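Local atomic coordinates of Esterase/lipase (PDB entry 4N5H), a protein that probably hydrolyses carboxylic esters, and may also transfer their acyl groups to other acceptors, as an esterase of the alpha/beta-hydrolase fold. Residues A[76-81]-A[207-212]; A[123-126]-A[132-135]; A[274-279]-A[285-290]. The protein carries 1 engineered substitution. All blocks are in the same frame, centred on the assembly; numbering follows the deposited sequence.

Interaction 1: A[76-81]-A[207-212]; sequences GWFYGD and LDKLSG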
loop_
_atom_site.group_PDB
_atom_site.type_symbol
_atom_site.label_atom_id
_atom_site.label_comp_id
_atom_site.label_asym_id
_atom_site.label_seq_id
_atom_site.Cartn_x
_atom_site.Cartn_y
_atom_site.Cartn_z
ATOM N N GLY A 76 5.805 12.097 -24.822
ATOM C CA GLY A 76 5.774 11.937 -26.261
ATOM C C GLY A 76 4.501 12.265 -26.958
ATOM O O GLY A 76 4.221 11.758 -28.076
ATOM N N TRP A 77 3.608 13.045 -26.325
ATOM C CA TRP A 77 2.254 13.368 -26.818
ATOM C C TRP A 77 1.218 12.255 -26.856
ATOM O O TRP A 77 0.014 12.513 -27.002
ATOM C CB TRP A 77 2.321 14.197 -28.160
ATOM C CG TRP A 77 3.263 15.349 -28.288
ATOM C CD1 TRP A 77 3.035 16.624 -27.897
ATOM C CD2 TRP A 77 4.600 15.347 -28.794
ATOM N NE1 TRP A 77 4.081 17.390 -28.133
ATOM C CE2 TRP A 77 5.081 16.658 -28.694
ATOM C CE3 TRP A 77 5.424 14.355 -29.367
ATOM C CZ2 TRP A 77 6.379 17.051 -29.126
ATOM C CZ3 TRP A 77 6.657 14.710 -29.819
ATOM C CH2 TRP A 77 7.160 16.070 -29.690
ATOM N N PHE A 78 1.710 11.020 -26.595
ATOM C CA PHE A 78 0.946 9.777 -26.654
ATOM C C PHE A 78 0.671 9.132 -25.299
ATOM O O PHE A 78 -0.111 8.189 -25.167
ATOM C CB PHE A 78 1.732 8.706 -27.482
ATOM C CG PHE A 78 1.571 8.815 -28.990
ATOM C CD1 PHE A 78 2.417 9.623 -29.733
ATOM C CD2 PHE A 78 0.579 8.075 -29.644
ATOM C CE1 PHE A 78 2.333 9.699 -31.136
ATOM C CE2 PHE A 78 0.482 8.180 -31.049
ATOM C CZ PHE A 78 1.326 8.990 -31.752
ATOM N N TYR A 79 1.291 9.680 -24.244
ATOM C CA TYR A 79 1.371 8.997 -22.943
ATOM C C TYR A 79 1.288 10.034 -21.831
ATOM O O TYR A 79 1.794 11.154 -21.918
ATOM C CB TYR A 79 2.680 8.212 -22.798
ATOM C CG TYR A 79 3.032 7.664 -21.465
ATOM C CD1 TYR A 79 3.945 8.282 -20.672
ATOM C CD2 TYR A 79 2.365 6.595 -20.944
ATOM C CE1 TYR A 79 4.249 7.806 -19.428
ATOM C CE2 TYR A 79 2.605 6.121 -19.673
ATOM C CZ TYR A 79 3.578 6.741 -18.894
ATOM O OH TYR A 79 3.897 6.307 -17.579
ATOM N N GLY A 80 0.690 9.594 -20.732
ATOM C CA GLY A 80 0.777 10.358 -19.471
ATOM C C GLY A 80 -0.586 10.838 -19.018
ATOM O O GLY A 80 -1.605 10.732 -19.703
ATOM N N ASP A 81 -0.610 11.425 -17.815
ATOM C CA ASP A 81 -1.821 11.972 -17.267
ATOM C C ASP A 81 -1.464 12.937 -16.134
ATOM O O ASP A 81 -0.273 13.181 -15.937
ATOM C CB ASP A 81 -2.807 10.872 -16.770
ATOM C CG ASP A 81 -2.224 9.970 -15.702
ATOM O OD1 ASP A 81 -1.368 10.408 -14.892
ATOM O OD2 ASP A 81 -2.528 8.712 -15.721
ATOM N N LEU A 207 4.974 13.283 -36.174
ATOM C CA LEU A 207 4.706 14.552 -36.813
ATOM C C LEU A 207 3.338 14.558 -37.500
ATOM O O LEU A 207 2.599 15.555 -37.414
ATOM C CB LEU A 207 5.851 14.898 -37.767
ATOM C CG LEU A 207 7.225 15.118 -37.138
ATOM C CD1 LEU A 207 8.341 15.220 -38.168
ATOM C CD2 LEU A 207 7.120 16.360 -36.300
ATOM N N ASP A 208 2.998 13.454 -38.150
ATOM C CA ASP A 208 1.687 13.294 -38.739
ATOM C C ASP A 208 0.534 13.316 -37.760
ATOM O O ASP A 208 -0.506 13.900 -38.005
ATOM C CB ASP A 208 1.651 11.993 -39.553
ATOM C CG ASP A 208 2.317 12.166 -40.937
ATOM O OD1 ASP A 208 2.655 13.339 -41.310
ATOM O OD2 ASP A 208 2.466 11.142 -41.677
ATOM N N LYS A 209 0.688 12.629 -36.642
ATOM C CA LYS A 209 -0.343 12.602 -35.640
ATOM C C LYS A 209 -0.409 13.993 -34.950
ATOM O O LYS A 209 -1.527 14.363 -34.532
ATOM C CB LYS A 209 -0.152 11.408 -34.657
ATOM C CG LYS A 209 -0.360 9.993 -35.267
ATOM C CD LYS A 209 -1.695 9.894 -35.975
ATOM C CE LYS A 209 -1.872 8.560 -36.683
ATOM N NZ LYS A 209 -3.134 8.603 -37.461
ATOM N N LEU A 210 0.702 14.645 -34.753
ATOM C CA LEU A 210 0.681 15.990 -34.148
ATOM C C LEU A 210 -0.094 16.940 -35.061
ATOM O O LEU A 210 -0.928 17.713 -34.599
ATOM C CB LEU A 210 2.078 16.567 -33.966
ATOM C CG LEU A 210 2.767 16.117 -32.692
ATOM C CD1 LEU A 210 4.222 16.526 -32.767
ATOM C CD2 LEU A 210 2.059 16.753 -31.466
ATOM N N SER A 211 0.149 16.888 -36.393
ATOM C CA SER A 211 -0.508 17.847 -37.257
ATOM C C SER A 211 -1.923 17.491 -37.577
ATOM O O SER A 211 -2.708 18.369 -38.007
ATOM C CB SER A 211 0.265 18.045 -38.601
ATOM O OG SER A 211 -0.011 16.867 -39.416
ATOM N N GLY A 212 -2.292 16.201 -37.492
ATOM C CA GLY A 212 -3.585 15.726 -37.901
ATOM C C GLY A 212 -3.933 16.041 -39.334
ATOM O O GLY A 212 -5.102 16.054 -39.663
#

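Interaction 2: A[123-126]-A[132-135]; sequences LRWL and QRGF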
loop_
_atom_site.group_PDB
_atom_site.type_symbol
_atom_site.label_atom_id
_atom_site.label_comp_id
_atom_site.label_asym_id
_atom_site.label_seq_id
_atom_site.Cartn_x
_atom_site.Cartn_y
_atom_site.Cartn_z
ATOM N N LEU A 123 -5.811 26.359 -17.932
ATOM C CA LEU A 123 -5.331 27.699 -17.476
ATOM C C LEU A 123 -6.531 28.617 -17.203
ATOM O O LEU A 123 -6.560 29.343 -16.238
ATOM C CB LEU A 123 -4.464 28.379 -18.559
ATOM C CG LEU A 123 -3.222 27.622 -19.043
ATOM C CD1 LEU A 123 -2.519 28.394 -20.155
ATOM C CD2 LEU A 123 -2.282 27.413 -17.976
ATOM N N ARG A 124 -7.535 28.610 -18.105
ATOM C CA ARG A 124 -8.737 29.350 -17.919
ATOM C C ARG A 124 -9.477 28.956 -16.651
ATOM O O ARG A 124 -9.912 29.803 -15.899
ATOM C CB ARG A 124 -9.681 29.242 -19.121
ATOM C CG ARG A 124 -10.736 30.340 -19.130
ATOM C CD ARG A 124 -11.466 30.473 -20.525
ATOM N NE ARG A 124 -10.524 30.217 -21.630
ATOM C CZ ARG A 124 -9.651 31.095 -22.116
ATOM N NH1 ARG A 124 -9.695 32.368 -21.719
ATOM N NH2 ARG A 124 -8.765 30.697 -23.034
ATOM N N TRP A 125 -9.617 27.657 -16.392
ATOM C CA TRP A 125 -10.155 27.202 -15.137
ATOM C C TRP A 125 -9.414 27.810 -13.958
ATOM O O TRP A 125 -10.009 28.345 -13.014
ATOM C CB TRP A 125 -10.088 25.676 -15.082
ATOM C CG TRP A 125 -10.825 25.099 -13.899
ATOM C CD1 TRP A 125 -12.114 24.654 -13.856
ATOM C CD2 TRP A 125 -10.299 24.895 -12.601
ATOM N NE1 TRP A 125 -12.428 24.198 -12.620
ATOM C CE2 TRP A 125 -11.312 24.267 -11.830
ATOM C CE3 TRP A 125 -9.040 25.110 -12.021
ATOM C CZ2 TRP A 125 -11.138 23.964 -10.486
ATOM C CZ3 TRP A 125 -8.880 24.756 -10.699
ATOM C CH2 TRP A 125 -9.919 24.243 -9.946
ATOM N N LEU A 126 -8.101 27.731 -14.003
ATOM C CA LEU A 126 -7.315 28.268 -12.883
ATOM C C LEU A 126 -7.528 29.794 -12.742
ATOM O O LEU A 126 -7.525 30.332 -11.613
ATOM C CB LEU A 126 -5.827 27.928 -13.076
ATOM C CG LEU A 126 -4.948 28.075 -11.815
ATOM C CD1 LEU A 126 -5.277 27.046 -10.759
ATOM C CD2 LEU A 126 -3.465 27.890 -12.230
ATOM N N GLN A 132 -9.212 31.956 -5.337
ATOM C CA GLN A 132 -10.032 31.674 -4.154
ATOM C C GLN A 132 -9.478 30.562 -3.293
ATOM O O GLN A 132 -9.884 30.455 -2.148
ATOM C CB GLN A 132 -11.436 31.430 -4.554
ATOM C CG GLN A 132 -11.712 30.170 -5.083
ATOM C CD GLN A 132 -13.131 30.094 -5.794
ATOM O OE1 GLN A 132 -13.232 29.387 -6.729
ATOM N NE2 GLN A 132 -14.179 30.805 -5.310
ATOM N N ARG A 133 -8.582 29.703 -3.860
ATOM C CA ARG A 133 -8.027 28.590 -3.100
ATOM C C ARG A 133 -6.528 28.634 -2.948
ATOM O O ARG A 133 -5.877 27.648 -2.555
ATOM C CB ARG A 133 -8.525 27.262 -3.715
ATOM C CG ARG A 133 -7.928 26.911 -5.020
ATOM C CD ARG A 133 -8.793 25.840 -5.792
ATOM N NE ARG A 133 -10.075 26.413 -6.185
ATOM C CZ ARG A 133 -11.259 25.890 -6.030
ATOM N NH1 ARG A 133 -11.416 24.611 -5.611
ATOM N NH2 ARG A 133 -12.281 26.623 -6.331
ATOM N N GLY A 134 -5.917 29.818 -3.140
ATOM C CA GLY A 134 -4.508 29.966 -2.861
ATOM C C GLY A 134 -3.547 30.304 -3.924
ATOM O O GLY A 134 -2.343 30.523 -3.644
ATOM N N PHE A 135 -4.010 30.418 -5.156
ATOM C CA PHE A 135 -3.095 30.723 -6.232
ATOM C C PHE A 135 -2.943 32.239 -6.454
ATOM O O PHE A 135 -3.934 32.941 -6.776
ATOM C CB PHE A 135 -3.588 30.106 -7.562
ATOM C CG PHE A 135 -3.405 28.614 -7.618
ATOM C CD1 PHE A 135 -4.195 27.754 -6.837
ATOM C CD2 PHE A 135 -2.349 28.043 -8.350
ATOM C CE1 PHE A 135 -3.960 26.385 -6.802
ATOM C CE2 PHE A 135 -2.064 26.704 -8.273
ATOM C CZ PHE A 135 -2.877 25.868 -7.521
#

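Interaction 3: A[274-279]-A[285-290]; sequences PHLKHV and WEWPES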
loop_
_atom_site.group_PDB
_atom_site.type_symbol
_atom_site.label_atom_id
_atom_site.label_comp_id
_atom_site.label_asym_id
_atom_site.label_seq_id
_atom_site.Cartn_x
_atom_site.Cartn_y
_atom_site.Cartn_z
ATOM N N PRO A 274 26.512 10.141 -15.742
ATOM C CA PRO A 274 25.612 9.493 -16.613
ATOM C C PRO A 274 24.172 9.391 -16.081
ATOM O O PRO A 274 23.226 9.045 -16.826
ATOM C CB PRO A 274 26.231 8.113 -16.717
ATOM C CG PRO A 274 26.859 7.869 -15.424
ATOM C CD PRO A 274 27.452 9.187 -15.105
ATOM N N HIS A 275 24.034 9.573 -14.754
ATOM C CA HIS A 275 22.724 9.523 -14.157
ATOM C C HIS A 275 21.855 10.733 -14.496
ATOM O O HIS A 275 20.619 10.671 -14.320
ATOM C CB HIS A 275 22.864 9.367 -12.630
ATOM C CG HIS A 275 23.697 10.420 -11.996
ATOM N ND1 HIS A 275 25.063 10.541 -12.231
ATOM C CD2 HIS A 275 23.383 11.424 -11.148
ATOM C CE1 HIS A 275 25.544 11.528 -11.510
ATOM N NE2 HIS A 275 24.548 12.073 -10.839
ATOM N N LEU A 276 22.465 11.823 -14.997
ATOM C CA LEU A 276 21.715 13.078 -15.279
ATOM C C LEU A 276 21.137 12.940 -16.675
ATOM O O LEU A 276 21.453 13.668 -17.633
ATOM C CB LEU A 276 22.679 14.238 -15.150
ATOM C CG LEU A 276 23.251 14.363 -13.774
ATOM C CD1 LEU A 276 24.055 15.631 -13.742
ATOM C CD2 LEU A 276 22.218 14.337 -12.659
ATOM N N LYS A 277 20.233 11.975 -16.746
ATOM C CA LYS A 277 19.568 11.592 -17.986
ATOM C C LYS A 277 18.405 12.531 -18.324
ATOM O O LYS A 277 18.146 13.484 -17.638
ATOM C CB LYS A 277 19.034 10.177 -17.833
ATOM C CG LYS A 277 17.929 10.006 -16.764
ATOM C CD LYS A 277 17.252 8.645 -16.828
ATOM C CE LYS A 277 16.249 8.589 -17.994
ATOM N NZ LYS A 277 15.005 9.398 -17.927
ATOM N N HIS A 278 17.703 12.221 -19.430
ATOM C CA HIS A 278 16.497 12.969 -19.813
ATOM C C HIS A 278 15.600 13.103 -18.632
ATOM O O HIS A 278 15.266 12.139 -17.967
ATOM C CB HIS A 278 15.798 12.139 -20.922
ATOM C CG HIS A 278 14.628 12.808 -21.540
ATOM N ND1 HIS A 278 14.754 13.977 -22.259
ATOM C CD2 HIS A 278 13.332 12.436 -21.632
ATOM C CE1 HIS A 278 13.553 14.343 -22.683
ATOM N NE2 HIS A 278 12.692 13.402 -22.374
ATOM N N VAL A 279 15.187 14.334 -18.397
ATOM C CA VAL A 279 14.253 14.754 -17.392
ATOM C C VAL A 279 14.523 14.224 -15.987
ATOM O O VAL A 279 13.597 13.966 -15.230
ATOM C CB VAL A 279 12.764 14.541 -17.781
ATOM C CG1 VAL A 279 12.448 15.291 -19.087
ATOM C CG2 VAL A 279 12.359 13.118 -17.858
ATOM N N TRP A 285 13.066 13.796 -7.860
ATOM C CA TRP A 285 13.169 15.048 -7.096
ATOM C C TRP A 285 14.176 15.009 -5.992
ATOM O O TRP A 285 14.734 16.037 -5.631
ATOM C CB TRP A 285 11.788 15.400 -6.523
ATOM C CG TRP A 285 11.389 14.544 -5.385
ATOM C CD1 TRP A 285 10.780 13.338 -5.446
ATOM C CD2 TRP A 285 11.738 14.743 -4.004
ATOM N NE1 TRP A 285 10.715 12.792 -4.167
ATOM C CE2 TRP A 285 11.222 13.661 -3.275
ATOM C CE3 TRP A 285 12.313 15.799 -3.304
ATOM C CZ2 TRP A 285 11.346 13.553 -1.925
ATOM C CZ3 TRP A 285 12.486 15.671 -2.002
ATOM C CH2 TRP A 285 12.006 14.569 -1.277
ATOM N N GLU A 286 14.422 13.787 -5.467
ATOM C CA GLU A 286 15.153 13.661 -4.214
ATOM C C GLU A 286 16.676 13.689 -4.437
ATOM O O GLU A 286 17.439 13.798 -3.499
ATOM C CB GLU A 286 14.681 12.349 -3.514
ATOM C CG GLU A 286 15.270 11.019 -4.012
ATOM C CD GLU A 286 14.671 10.454 -5.286
ATOM O OE1 GLU A 286 13.855 11.147 -5.968
ATOM O OE2 GLU A 286 15.022 9.343 -5.649
ATOM N N TRP A 287 17.133 13.533 -5.679
ATOM C CA TRP A 287 18.557 13.520 -5.852
ATOM C C TRP A 287 19.099 14.956 -5.591
ATOM O O TRP A 287 18.512 15.946 -6.034
ATOM C CB TRP A 287 18.935 13.174 -7.231
ATOM C CG TRP A 287 18.557 11.816 -7.703
ATOM C CD1 TRP A 287 18.064 10.803 -6.997
ATOM C CD2 TRP A 287 18.811 11.328 -9.028
ATOM N NE1 TRP A 287 17.949 9.692 -7.799
ATOM C CE2 TRP A 287 18.384 9.990 -9.059
ATOM C CE3 TRP A 287 19.354 11.921 -10.198
ATOM C CZ2 TRP A 287 18.391 9.216 -10.236
ATOM C CZ3 TRP A 287 19.418 11.136 -11.377
ATOM C CH2 TRP A 287 18.960 9.797 -11.377
ATOM N N PRO A 288 20.338 15.077 -5.046
ATOM C CA PRO A 288 20.971 16.417 -4.868
ATOM C C PRO A 288 21.012 17.294 -6.117
ATOM O O PRO A 288 20.690 18.479 -6.054
ATOM C CB PRO A 288 22.405 16.045 -4.425
ATOM C CG PRO A 288 22.265 14.705 -3.775
ATOM C CD PRO A 288 21.101 13.999 -4.376
ATOM N N GLU A 289 21.297 16.742 -7.281
ATOM C CA GLU A 289 21.298 17.566 -8.504
ATOM C C GLU A 289 19.930 18.042 -8.933
ATOM O O GLU A 289 19.751 19.095 -9.532
ATOM C CB GLU A 289 21.934 16.820 -9.662
ATOM C CG GLU A 289 23.419 16.395 -9.531
ATOM C CD GLU A 289 23.585 15.014 -8.953
ATOM O OE1 GLU A 289 22.700 14.488 -8.217
ATOM O OE2 GLU A 289 24.643 14.445 -9.284
ATOM N N SER A 290 18.917 17.260 -8.597
ATOM C CA SER A 290 17.547 17.593 -8.870
ATOM C C SER A 290 17.098 18.727 -7.949
ATOM O O SER A 290 16.503 19.720 -8.397
ATOM C CB SER A 290 16.658 16.383 -8.684
ATOM O OG SER A 290 17.017 15.330 -9.585
#

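Interaction 1: A[76-81]-A[207-212]
W77 and L210 mark the nearest approach of the two backbones, 7.9 Å between their CA atoms, where loop 76-81 runs past the last turn of helix 203-211. A gap of that width needs long side chains to fill it, and two pairs do so, each crossing at about a right angle. W77, its CB pointing toward the helix, sits in a left-handed backbone conformation. L210 lays its branched end on one face of the indole: L210 CD2 sits 3.7 Å from the centroid of the five-membered ring of W77, only 12° off the ring normal, as a CH-pi contact, while CD1 lies over the middle of the whole ring system. A forked leucine suits this place because its two methyls can lie side by side on the indole face, one over the five-membered ring and one near the ring fusion. Beside this pair, F78 CZ meets the aliphatic stem of K209 at CG, 4.0 Å away. The lysine then bends at chi2 (-53°), and its NZ leads away from the loop to E4 of helix 2-28, its salt-bridge partner outside the two segments. The same helix packs on F78 through L8, V11 and W15, and H150 of helix 147-158 meets the W77 ring. The loop follows strand 66-72 and begins at the end of a His-Gly-Gly-Gly-Trp sequence, the signature whose glycines line the oxyanion hole in related esterases; here too it probably borders the active site.

Interaction 2: A[123-126]-A[132-135]
L126, F135 and W125 carry most of this contact, in which helix 112-129 meets the turn that follows it and leads into strand 135-136. L126 places CD1 almost squarely over the phenyl ring of F135, 3.8 Å from the ring centroid and 7° off the normal, a CH-pi contact. Its other methyl, CD2, lies 4.0 Å from F135 CD2, so both branches of the leucine rest against the aromatic ring. CG of L126 stands opposite the backbone N (chi1 -164°), which carries the fork from the helix flank across to the strand. Both residues suit a buried place: M100 of strand 98-102 touches each of them, as part of the filling between helix and central sheet. G134 lets the chain turn just before F135 with phi at 117°, where a CB would collide with the carbonyl O of the residue before.

W125 reaches out on another side of the helix. Its CH2 lies over one face of the R133 guanidinium, toward the rim, 4.3 Å from R133 NE. The polar edge of that flat group is well occupied: NE bonds to F129 O, NH1 to Y41 OH, and R133 NH2 to Q132 OE1 at 3.0 Å, nearly in the guanidinium plane. NH2 also makes a salt bridge to E289 of a neighbouring subunit. The chemistry thus divides in two, an apolar part that joins helix to sheet through close packing and a CH-pi contact, and a buried cation whose charge is probably balanced at least in part by the glutamate of the neighbouring subunit.

Interaction 3: A[274-279]-A[285-290]
H275 turns its CG between the backbone N and the carbonyl carbon (chi1 55°), while E289 bends sharply at chi2 (91°), and these torsions bring imidazole and carboxylate together in a His-carboxylate hydrogen bond. NE2 of H275 donates a hydrogen bond to OE2 of E289 at 2.8 Å, nearly straight at 169°; the acceptor lies in the imidazole plane, but the carboxylate is met from above its own plane. The same OE2 also faces an arginine of another subunit, so two donors grip one buried oxygen. With E289 cut back to an alanine, H275 NE2 would probably lose its acceptor and the neighbouring arginine a countercharge. L276 is the centre of an inverse gamma turn; its CD2 packs on the aliphatic part of the glutamate, 3.9 Å from E289 CB. Further on, the loop carries H278, which bonds to S146 and D243 and is probably the histidine of a catalytic triad. W287, the N-cap residue of helix 288-311, slides past H275 in the opposite direction, the ring planes oblique, and its NE1 bonds to T39 O of the neighbouring subunit. W287 CZ3, at the far rim of the indole, meets H275 O edge-on at 3.2 Å.

Along the chain, interaction 2 is nested within the span closed by interaction 1, and interaction 3 follows both. Their centres stand well apart: about 27 Å between 1 and 2, 26 Å between 1 and 3, and 30 Å between 2 and 3. Interactions 1 and 3, about 7 Å apart at their nearest atoms, involve loops that follow strands 66-72 and 263-268 of one central sheet, and both lie by the probable active site. Interaction 2 joins helix 112-129 to that sheet. Although distant within one chain, interactions 2 and 3 meet across the assembly, where 132-135 of one subunit meets 285-290 of another, so both contacts contribute residues to a subunit interface.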